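PDB 5V6K: hemolysin-related protein from Vibrio cholerae O1 biovar El Tor str. N16961, which probably binds mannose- and N-acetylglucosamine-containing glycans through its C-terminal beta-prism lectin domain, the part modelled here. Local coordinates for residues A[27-32]-A[95-100]; A[7-12]-A[70-75]. All blocks are in the same frame, centred on the assembly; numbering follows the deposited sequence.

Contact 1: A[27-32]-A[95-100]; sequences LRSGFA and VLLGST. With MAN (alpha-D-mannopyranose), chain B; NAG (2-acetamido-2-deoxy-beta-D-glucopyranose), chain C.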
ATOM      1  N   LEU A  27      -4.895  -3.602  -4.041  1.00 11.41           N
ATOM      2  CA  LEU A  27      -4.215  -4.177  -2.895  1.00 11.49           C
ATOM      3  C   LEU A  27      -4.875  -5.490  -2.503  1.00 11.00           C
ATOM      4  O   LEU A  27      -6.088  -5.665  -2.641  1.00 11.38           O
ATOM      5  CB  LEU A  27      -4.222  -3.232  -1.681  1.00 10.72           C
ATOM      6  CG  LEU A  27      -3.576  -1.852  -1.843  1.00  9.91           C
ATOM      7  CD1 LEU A  27      -4.597  -0.817  -2.333  1.00 13.32           C
ATOM      8  CD2 LEU A  27      -2.914  -1.401  -0.541  1.00 11.20           C
ATOM      9  N   ARG A  28      -4.051  -6.418  -2.033  1.00  9.80           N
ATOM     10  CA  ARG A  28      -4.509  -7.551  -1.242  1.00 10.68           C
ATOM     11  C   ARG A  28      -4.133  -7.264   0.202  1.00 11.03           C
ATOM     12  O   ARG A  28      -3.017  -6.810   0.473  1.00  9.64           O
ATOM     13  CB  ARG A  28      -3.880  -8.869  -1.700  1.00 12.53           C
ATOM     14  CG  ARG A  28      -4.478  -9.456  -2.976  1.00 12.95           C
ATOM     15  CD  ARG A  28      -4.049 -10.905  -3.206  1.00 16.16           C
ATOM     16  NE  ARG A  28      -2.839 -11.022  -4.028  1.00 19.55           N
ATOM     17  CZ  ARG A  28      -1.628 -11.338  -3.574  1.00 19.24           C
ATOM     18  NH1 ARG A  28      -1.416 -11.583  -2.287  1.00 13.45           N
ATOM     19  NH2 ARG A  28      -0.610 -11.413  -4.422  1.00 21.31           N
ATOM     20  N   SER A  29      -5.064  -7.503   1.120  1.00 13.54           N
ATOM     21  CA  SER A  29      -4.812  -7.199   2.518  1.00 12.59           C
ATOM     22  C   SER A  29      -5.551  -8.188   3.406  1.00 10.88           C
ATOM     23  O   SER A  29      -6.495  -8.860   2.981  1.00  9.69           O
ATOM     24  CB  SER A  29      -5.235  -5.768   2.868  1.00 10.79           C
ATOM     25  OG  SER A  29      -6.644  -5.627   2.812  1.00 10.64           O
ATOM     26  N   GLY A  30      -5.093  -8.265   4.648  1.00 12.42           N
ATOM     27  CA  GLY A  30      -5.778  -8.984   5.702  1.00 13.14           C
ATOM     28  C   GLY A  30      -5.451  -8.351   7.038  1.00 13.14           C
ATOM     29  O   GLY A  30      -5.882  -7.229   7.322  1.00 12.21           O
ATOM     30  N   PHE A  31      -4.683  -9.062   7.867  1.00 12.63           N
ATOM     31  CA  PHE A  31      -4.099  -8.468   9.063  1.00 11.80           C
ATOM     32  C   PHE A  31      -2.969  -7.495   8.737  1.00 11.97           C
ATOM     33  O   PHE A  31      -2.549  -6.739   9.622  1.00 10.79           O
ATOM     34  CB  PHE A  31      -3.572  -9.570   9.990  1.00 14.65           C
ATOM     35  CG  PHE A  31      -4.628 -10.547  10.454  1.00 13.69           C
ATOM     36  CD1 PHE A  31      -5.966 -10.183  10.516  1.00 16.17           C
ATOM     37  CD2 PHE A  31      -4.274 -11.831  10.838  1.00 15.73           C
ATOM     38  CE1 PHE A  31      -6.926 -11.085  10.946  1.00 16.79           C
ATOM     39  CE2 PHE A  31      -5.229 -12.736  11.269  1.00 13.59           C
ATOM     40  CZ  PHE A  31      -6.556 -12.362  11.324  1.00 14.51           C
ATOM     41  N   ALA A  32      -2.471  -7.499   7.503  1.00 10.70           N
ATOM     42  CA  ALA A  32      -1.416  -6.591   7.065  1.00  8.99           C
ATOM     43  C   ALA A  32      -1.665  -6.266   5.594  1.00  9.45           C
ATOM     44  O   ALA A  32      -2.737  -6.551   5.055  1.00 10.65           O
ATOM     45  CB  ALA A  32      -0.033  -7.212   7.306  1.00 10.30           C
ATOM     46  N   VAL A  95     -11.171   4.517   3.341  1.00 15.16           N
ATOM     47  CA  VAL A  95     -11.125   3.066   3.423  1.00 17.70           C
ATOM     48  C   VAL A  95      -9.857   2.693   4.172  1.00 14.09           C
ATOM     49  O   VAL A  95      -8.775   3.199   3.853  1.00 14.94           O
ATOM     50  CB  VAL A  95     -11.141   2.412   2.028  1.00 17.44           C
ATOM     51  CG1 VAL A  95     -10.972   0.896   2.135  1.00 21.21           C
ATOM     52  CG2 VAL A  95     -12.423   2.754   1.301  1.00 23.31           C
ATOM     53  N   LEU A  96      -9.989   1.827   5.170  1.00 13.50           N
ATOM     54  CA  LEU A  96      -8.853   1.316   5.923  1.00 13.68           C
ATOM     55  C   LEU A  96      -8.626  -0.129   5.500  1.00 15.59           C
ATOM     56  O   LEU A  96      -9.496  -0.986   5.696  1.00 13.03           O
ATOM     57  CB  LEU A  96      -9.096   1.427   7.429  1.00 19.35           C
ATOM     58  CG  LEU A  96      -8.063   0.779   8.356  1.00 15.98           C
ATOM     59  CD1 LEU A  96      -6.676   1.361   8.153  1.00 19.32           C
ATOM     60  CD2 LEU A  96      -8.490   0.935   9.810  1.00 27.91           C
ATOM     61  N   LEU A  97      -7.470  -0.391   4.902  1.00 13.93           N
ATOM     62  CA  LEU A  97      -7.065  -1.734   4.525  1.00 11.48           C
ATOM     63  C   LEU A  97      -5.938  -2.191   5.440  1.00 12.19           C
ATOM     64  O   LEU A  97      -5.121  -1.387   5.896  1.00 11.57           O
ATOM     65  CB  LEU A  97      -6.614  -1.781   3.060  1.00 16.76           C
ATOM     66  CG  LEU A  97      -7.648  -1.315   2.032  1.00 14.97           C
ATOM     67  CD1 LEU A  97      -7.074  -1.423   0.625  1.00 12.19           C
ATOM     68  CD2 LEU A  97      -8.946  -2.107   2.149  1.00 17.49           C
ATOM     69  N   GLY A  98      -5.902  -3.493   5.713  1.00 12.58           N
ATOM     70  CA  GLY A  98      -4.961  -4.010   6.687  1.00 11.73           C
ATOM     71  C   GLY A  98      -5.504  -3.843   8.097  1.00 12.42           C
ATOM     72  O   GLY A  98      -6.716  -3.766   8.312  1.00 13.24           O
ATOM     73  N   SER A  99      -4.594  -3.766   9.066  1.00 13.11           N
ATOM     74  CA  SER A  99      -5.008  -3.676  10.460  1.00 11.85           C
ATOM     75  C   SER A  99      -3.879  -3.101  11.299  1.00 12.93           C
ATOM     76  O   SER A  99      -2.701  -3.273  10.980  1.00 13.21           O
ATOM     77  CB  SER A  99      -5.403  -5.046  11.012  1.00 13.37           C
ATOM     78  OG  SER A  99      -5.802  -4.955  12.369  1.00 16.21           O
ATOM     79  N   THR A 100      -4.258  -2.445  12.394  1.00 13.53           N
ATOM     80  CA  THR A 100      -3.298  -1.981  13.384  1.00 14.47           C
ATOM     81  C   THR A 100      -3.246  -2.878  14.614  1.00 14.34           C
ATOM     82  O   THR A 100      -2.507  -2.575  15.553  1.00 16.56           O
ATOM     83  CB  THR A 100      -3.629  -0.546  13.811  1.00 16.93           C
ATOM     84  OG1 THR A 100      -4.879  -0.524  14.511  1.00 14.22           O
ATOM     85  CG2 THR A 100      -3.717   0.370  12.596  1.00 20.04           C
TER
HETATM   86  C1  MAN B   1      -4.251 -12.965   7.627  0.65 16.18           C
HETATM   87  C2  MAN B   1      -4.767 -13.702   6.379  0.65 16.61           C
HETATM   88  C3  MAN B   1      -3.652 -13.871   5.344  0.65 14.98           C
HETATM   89  C4  MAN B   1      -2.882 -12.555   5.121  0.65 13.30           C
HETATM   90  C5  MAN B   1      -2.398 -11.989   6.460  0.65 13.64           C
HETATM   91  C6  MAN B   1      -1.695 -10.651   6.308  0.65 12.29           C
HETATM   92  O1  MAN B   1      -3.479 -13.900   8.356  0.65 18.36           O
HETATM   93  O2  MAN B   1      -5.791 -12.934   5.713  0.65 14.82           O
HETATM   94  O3  MAN B   1      -4.172 -14.356   4.103  0.65 16.62           O
HETATM   95  O4  MAN B   1      -1.757 -12.782   4.291  0.65 12.69           O
HETATM   96  O5  MAN B   1      -3.532 -11.795   7.319  0.65 14.24           O
HETATM   97  O6  MAN B   1      -2.630  -9.704   5.779  0.65 10.18           O
HETATM   98  C1  NAG C   2      -6.997 -13.701   5.540  0.65 18.03           C
HETATM   99  C2  NAG C   2      -8.171 -12.731   5.467  0.65 20.39           C
HETATM  100  C3  NAG C   2      -9.477 -13.499   5.300  0.65 21.30           C
HETATM  101  C4  NAG C   2      -9.388 -14.435   4.102  0.65 24.02           C
HETATM  102  C5  NAG C   2      -8.145 -15.317   4.201  0.65 20.76           C
HETATM  103  C6  NAG C   2      -7.925 -16.156   2.964  0.65 23.01           C
HETATM  104  C7  NAG C   2      -8.713 -10.641   6.631  0.65 18.86           C
HETATM  105  C8  NAG C   2      -8.680  -9.905   7.934  0.65 13.73           C
HETATM  106  N2  NAG C   2      -8.219 -11.883   6.648  0.65 21.78           N
HETATM  107  O3  NAG C   2     -10.549 -12.581   5.119  0.65 22.94           O
HETATM  108  O4  NAG C   2     -10.542 -15.264   4.044  0.65 22.25           O
HETATM  109  O5  NAG C   2      -6.973 -14.507   4.368  0.65 20.73           O
HETATM  110  O6  NAG C   2      -6.542 -16.379   2.724  0.65 24.11           O
HETATM  111  O7  NAG C   2      -9.166 -10.133   5.612  0.65 19.79           O
HETATM  112  O   HOH W   1      -7.387  -5.915   5.405  1.00 12.25           O
HETATM  113  O   HOH W   2      -1.650  -5.449  12.084  1.00 12.91           O
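Leu27 and Leu97 meet methyl to methyl, the two CD1 atoms 3.9 Å apart, and from there the gap between strands 24-29 and 94-98 turns polar. Ser29 OG touches Leu97 CB and is linked to Gly98 N by a water 2.7 Å from Ser29 OG; this water donates to Gly30 O. Gly98 N donates to the same water (2.9 Å), and Gly98 CA adds a CA-H...O contact to Gly30 O. A second water donates to the carbonyl oxygens of Phe31 and Ser99.

The carbonyl oxygen of Phe31 packs against Ser99 CB, while its side chain leaves toward the sugar. Its CB lies 3.5 Å from mannose O5. With CG anti to the carbonyl carbon (chi1 -60°), the ring presents one face to mannose C1: CG meets O5 and C1, and CD2 and CE2 meet O1 and C1, CD2 coming within 3.4 Å of C1. On the same side of the ring plane, CD1 and CE1 meet the N-acetylglucosamine methyl obliquely, CE1 being 3.7 Å from C8. The backbone supplies the polar grip: Phe31 N donates to mannose O5 (3.0 Å, 162° at the hydrogen). Ala32 N donates to mannose O6 (2.8 Å).

With no direct hydrogen bond between the segments, water carries the polar link, while the N-H groups of Phe31 and Ala32 turn to the mannose and the Phe31 ring to both sugars, consistent with a lectin site using main-chain donors and CH-pi contact.

Contact 2: A[7-12]-A[70-75]; sequences FGYSNT and VTSGLY. With MAN (alpha-D-mannopyranose), chain B.
Phe7 and Val70 carry the apolar half of this contact, their side chains crossing at about a right angle. Phe7 CB sits against both methyls of Val70, with CG1 at 3.9 Å and CG2 at 4.0 Å. Val70 puts CG1 anti to its backbone N (chi1 -179°) and CG2 beside that N, a rotation that lays CG2 over one face of the Phe7 ring, 3.9 Å from Phe7 CG. The valine therefore touches both the root of the phenylalanine and its ring.

One step along, Gly8 brings bare backbone up to a serine: Ser72 OG packs 3.5 Å from Gly8 CA. Ser72 CB is left to meet Tyr9, whose phenol is swung round by a chi1 of -41° so that its far end bears on strand 65-75. They meet obliquely, near the hydroxyl, with Tyr9 CE2 3.7 Å from Ser72 CB and Tyr9 OH equally close. No hydrogen bond crosses between the segments, and the join rests on van der Waals contact.

From strand 106-112, next to 65-75 in its sheet, Lys107 forms a cation-pi pair with Tyr9 and a hydrogen bond to Gly8 O, while Glu109 accepts from Gly8 N. The Phe7 ring meets that of Phe134 on strand 131-137, planes at about 45°, and Val70 and Ser72 reach Ile82 on strand 80-89, placing the contact where two sheets of the beta-prism pack together.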
ATOM      1  N   PHE A   7       7.020   5.175   2.140  1.00 12.77           N
ATOM      2  CA  PHE A   7       6.347   4.790   3.367  1.00 13.47           C
ATOM      3  C   PHE A   7       6.794   3.394   3.775  1.00 14.48           C
ATOM      4  O   PHE A   7       7.022   2.528   2.926  1.00 13.14           O
ATOM      5  CB  PHE A   7       4.832   4.828   3.185  1.00 13.86           C
ATOM      6  CG  PHE A   7       4.328   6.108   2.593  1.00  9.61           C
ATOM      7  CD1 PHE A   7       4.302   7.267   3.347  1.00 14.44           C
ATOM      8  CD2 PHE A   7       3.875   6.156   1.286  1.00 13.47           C
ATOM      9  CE1 PHE A   7       3.840   8.454   2.806  1.00 13.81           C
ATOM     10  CE2 PHE A   7       3.407   7.341   0.741  1.00 10.77           C
ATOM     11  CZ  PHE A   7       3.391   8.489   1.506  1.00 12.62           C
ATOM     12  N   GLY A   8       6.929   3.182   5.078  1.00 15.97           N
ATOM     13  CA  GLY A   8       7.389   1.900   5.572  1.00 14.80           C
ATOM     14  C   GLY A   8       8.891   1.756   5.466  1.00 16.40           C
ATOM     15  O   GLY A   8       9.634   2.593   5.987  1.00 16.97           O
ATOM     16  N   TYR A   9       9.350   0.709   4.781  1.00 17.41           N
ATOM     17  CA  TYR A   9      10.763   0.366   4.727  1.00 15.38           C
ATOM     18  C   TYR A   9      11.115  -0.067   3.310  1.00 17.04           C
ATOM     19  O   TYR A   9      10.265  -0.577   2.577  1.00 16.18           O
ATOM     20  CB  TYR A   9      11.091  -0.746   5.739  1.00 19.66           C
ATOM     21  CG  TYR A   9      10.386  -0.564   7.072  1.00 18.86           C
ATOM     22  CD1 TYR A   9      10.949   0.203   8.084  1.00 18.01           C
ATOM     23  CD2 TYR A   9       9.146  -1.147   7.306  1.00 15.53           C
ATOM     24  CE1 TYR A   9      10.299   0.378   9.297  1.00 17.70           C
ATOM     25  CE2 TYR A   9       8.491  -0.979   8.513  1.00 15.35           C
ATOM     26  CZ  TYR A   9       9.070  -0.217   9.505  1.00 15.32           C
ATOM     27  OH  TYR A   9       8.416  -0.050  10.708  1.00 23.09           O
ATOM     28  N   SER A  10      12.382   0.133   2.929  1.00 17.06           N
ATOM     29  CA  SER A  10      12.818  -0.087   1.553  1.00 15.12           C
ATOM     30  C   SER A  10      14.061  -0.964   1.479  1.00 16.86           C
ATOM     31  O   SER A  10      14.901  -0.783   0.595  1.00 16.86           O
ATOM     32  CB  SER A  10      13.082   1.244   0.857  1.00 16.07           C
ATOM     33  OG  SER A  10      14.076   1.985   1.545  1.00 20.79           O
ATOM     34  N   ASN A  11      14.195  -1.923   2.388  1.00 16.71           N
ATOM     35  CA  ASN A  11      15.354  -2.804   2.377  1.00 20.17           C
ATOM     36  C   ASN A  11      15.173  -4.008   1.461  1.00 18.83           C
ATOM     37  O   ASN A  11      16.164  -4.543   0.951  1.00 24.37           O
ATOM     38  CB  ASN A  11      15.655  -3.285   3.796  1.00 23.36           C
ATOM     39  CG  ASN A  11      14.465  -3.978   4.440  1.00 24.90           C
ATOM     40  OD1 ASN A  11      13.318  -3.556   4.270  1.00 24.84           O
ATOM     41  ND2 ASN A  11      14.734  -5.052   5.175  1.00 32.44           N
ATOM     42  N   THR A  12      13.933  -4.445   1.237  1.00 15.75           N
ATOM     43  CA  THR A  12      13.668  -5.611   0.403  1.00 12.55           C
ATOM     44  C   THR A  12      13.621  -5.214  -1.073  1.00 11.43           C
ATOM     45  O   THR A  12      14.106  -4.139  -1.437  1.00 13.71           O
ATOM     46  CB  THR A  12      12.369  -6.287   0.850  1.00 12.81           C
ATOM     47  OG1 THR A  12      11.329  -5.309   0.972  1.00 10.15           O
ATOM     48  CG2 THR A  12      12.568  -6.987   2.197  1.00 12.61           C
ATOM     49  N   VAL A  70      -0.378   5.661   6.662  1.00 11.81           N
ATOM     50  CA  VAL A  70       0.286   4.364   6.538  1.00  8.84           C
ATOM     51  C   VAL A  70       0.817   3.951   7.903  1.00 11.80           C
ATOM     52  O   VAL A  70       1.645   4.655   8.493  1.00 12.98           O
ATOM     53  CB  VAL A  70       1.428   4.413   5.509  1.00 11.86           C
ATOM     54  CG1 VAL A  70       2.086   3.042   5.367  1.00 13.21           C
ATOM     55  CG2 VAL A  70       0.921   4.914   4.165  1.00 14.65           C
ATOM     56  N   THR A  71       0.367   2.801   8.396  1.00 11.34           N
ATOM     57  CA  THR A  71       0.855   2.255   9.656  1.00 11.15           C
ATOM     58  C   THR A  71       1.807   1.104   9.362  1.00 11.30           C
ATOM     59  O   THR A  71       1.470   0.187   8.607  1.00 11.46           O
ATOM     60  CB  THR A  71      -0.292   1.767  10.549  1.00 11.50           C
ATOM     61  OG1 THR A  71      -1.195   2.845  10.813  1.00 12.66           O
ATOM     62  CG2 THR A  71       0.244   1.244  11.883  1.00 14.75           C
ATOM     63  N   SER A  72       2.993   1.164   9.956  1.00  9.69           N
ATOM     64  CA  SER A  72       3.981   0.102   9.850  1.00 10.45           C
ATOM     65  C   SER A  72       4.421  -0.300  11.250  1.00 10.79           C
ATOM     66  O   SER A  72       4.368   0.503  12.184  1.00 16.01           O
ATOM     67  CB  SER A  72       5.190   0.552   9.021  1.00 11.14           C
ATOM     68  OG  SER A  72       4.785   1.073   7.766  1.00 19.00           O
ATOM     69  N   GLY A  73       4.857  -1.546  11.395  1.00 11.76           N
ATOM     70  CA  GLY A  73       5.314  -2.008  12.692  1.00 13.67           C
ATOM     71  C   GLY A  73       5.773  -3.448  12.634  1.00 11.63           C
ATOM     72  O   GLY A  73       5.865  -4.050  11.563  1.00 10.59           O
ATOM     73  N   LEU A  74       6.061  -3.992  13.814  1.00 11.19           N
ATOM     74  CA  LEU A  74       6.490  -5.384  13.950  1.00 10.06           C
ATOM     75  C   LEU A  74       5.258  -6.279  13.898  1.00 10.04           C
ATOM     76  O   LEU A  74       4.513  -6.395  14.874  1.00 12.07           O
ATOM     77  CB  LEU A  74       7.270  -5.580  15.247  1.00 13.79           C
ATOM     78  CG  LEU A  74       7.798  -6.991  15.521  1.00 15.67           C
ATOM     79  CD1 LEU A  74       8.726  -7.459  14.398  1.00 12.97           C
ATOM     80  CD2 LEU A  74       8.508  -7.034  16.877  1.00 17.38           C
ATOM     81  N   TYR A  75       5.046  -6.915  12.748  1.00  9.01           N
ATOM     82  CA  TYR A  75       3.910  -7.810  12.560  1.00  9.17           C
ATOM     83  C   TYR A  75       4.024  -9.027  13.472  1.00 11.67           C
ATOM     84  O   TYR A  75       5.107  -9.588  13.660  1.00  9.26           O
ATOM     85  CB  TYR A  75       3.840  -8.233  11.094  1.00  9.85           C
ATOM     86  CG  TYR A  75       2.636  -9.060  10.697  1.00  9.66           C
ATOM     87  CD1 TYR A  75       1.344  -8.646  10.998  1.00 10.59           C
ATOM     88  CD2 TYR A  75       2.795 -10.234   9.976  1.00  9.44           C
ATOM     89  CE1 TYR A  75       0.243  -9.399  10.612  1.00 11.08           C
ATOM     90  CE2 TYR A  75       1.705 -10.986   9.584  1.00 11.38           C
ATOM     91  CZ  TYR A  75       0.433 -10.569   9.904  1.00 10.18           C
ATOM     92  OH  TYR A  75      -0.643 -11.332   9.505  1.00 11.87           O
TER
HETATM   93  C1  MAN B   1      -4.251 -12.965   7.627  0.65 16.18           C
HETATM   94  C2  MAN B   1      -4.767 -13.702   6.379  0.65 16.61           C
HETATM   95  C3  MAN B   1      -3.652 -13.871   5.344  0.65 14.98           C
HETATM   96  C4  MAN B   1      -2.882 -12.555   5.121  0.65 13.30           C
HETATM   97  C5  MAN B   1      -2.398 -11.989   6.460  0.65 13.64           C
HETATM   98  C6  MAN B   1      -1.695 -10.651   6.308  0.65 12.29           C
HETATM   99  O1  MAN B   1      -3.479 -13.900   8.356  0.65 18.36           O
HETATM  100  O2  MAN B   1      -5.791 -12.934   5.713  0.65 14.82           O
HETATM  101  O3  MAN B   1      -4.172 -14.356   4.103  0.65 16.62           O
HETATM  102  O4  MAN B   1      -1.757 -12.782   4.291  0.65 12.69           O
HETATM  103  O5  MAN B   1      -3.532 -11.795   7.319  0.65 14.24           O
HETATM  104  O6  MAN B   1      -2.630  -9.704   5.779  0.65 10.18           O

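Contacts 1 and 2 have centres about 13 Å apart and share one sheet of the prism: strands 94-98 and 65-75 both flank strand 80-89. Tyr75, at the end of the 70-75 segment, is the bridge. Its OH packs 3.5 Å from Phe31 CB, and its CE1 lies 4.0 Å from Ala32 CB, so the sugar-binding loop of contact 1 leans on the strand used by contact 2. The same Tyr75 OH comes within 3.4 Å of mannose C6, making the tyrosine part of the pocket wall. A further touch, away from the tyrosine, joins Thr100 CG2 to Thr71 OG1 at 4.0 Å. Thr51, Gly53 and Gly54 supply further hydrogen bonds to the mannose.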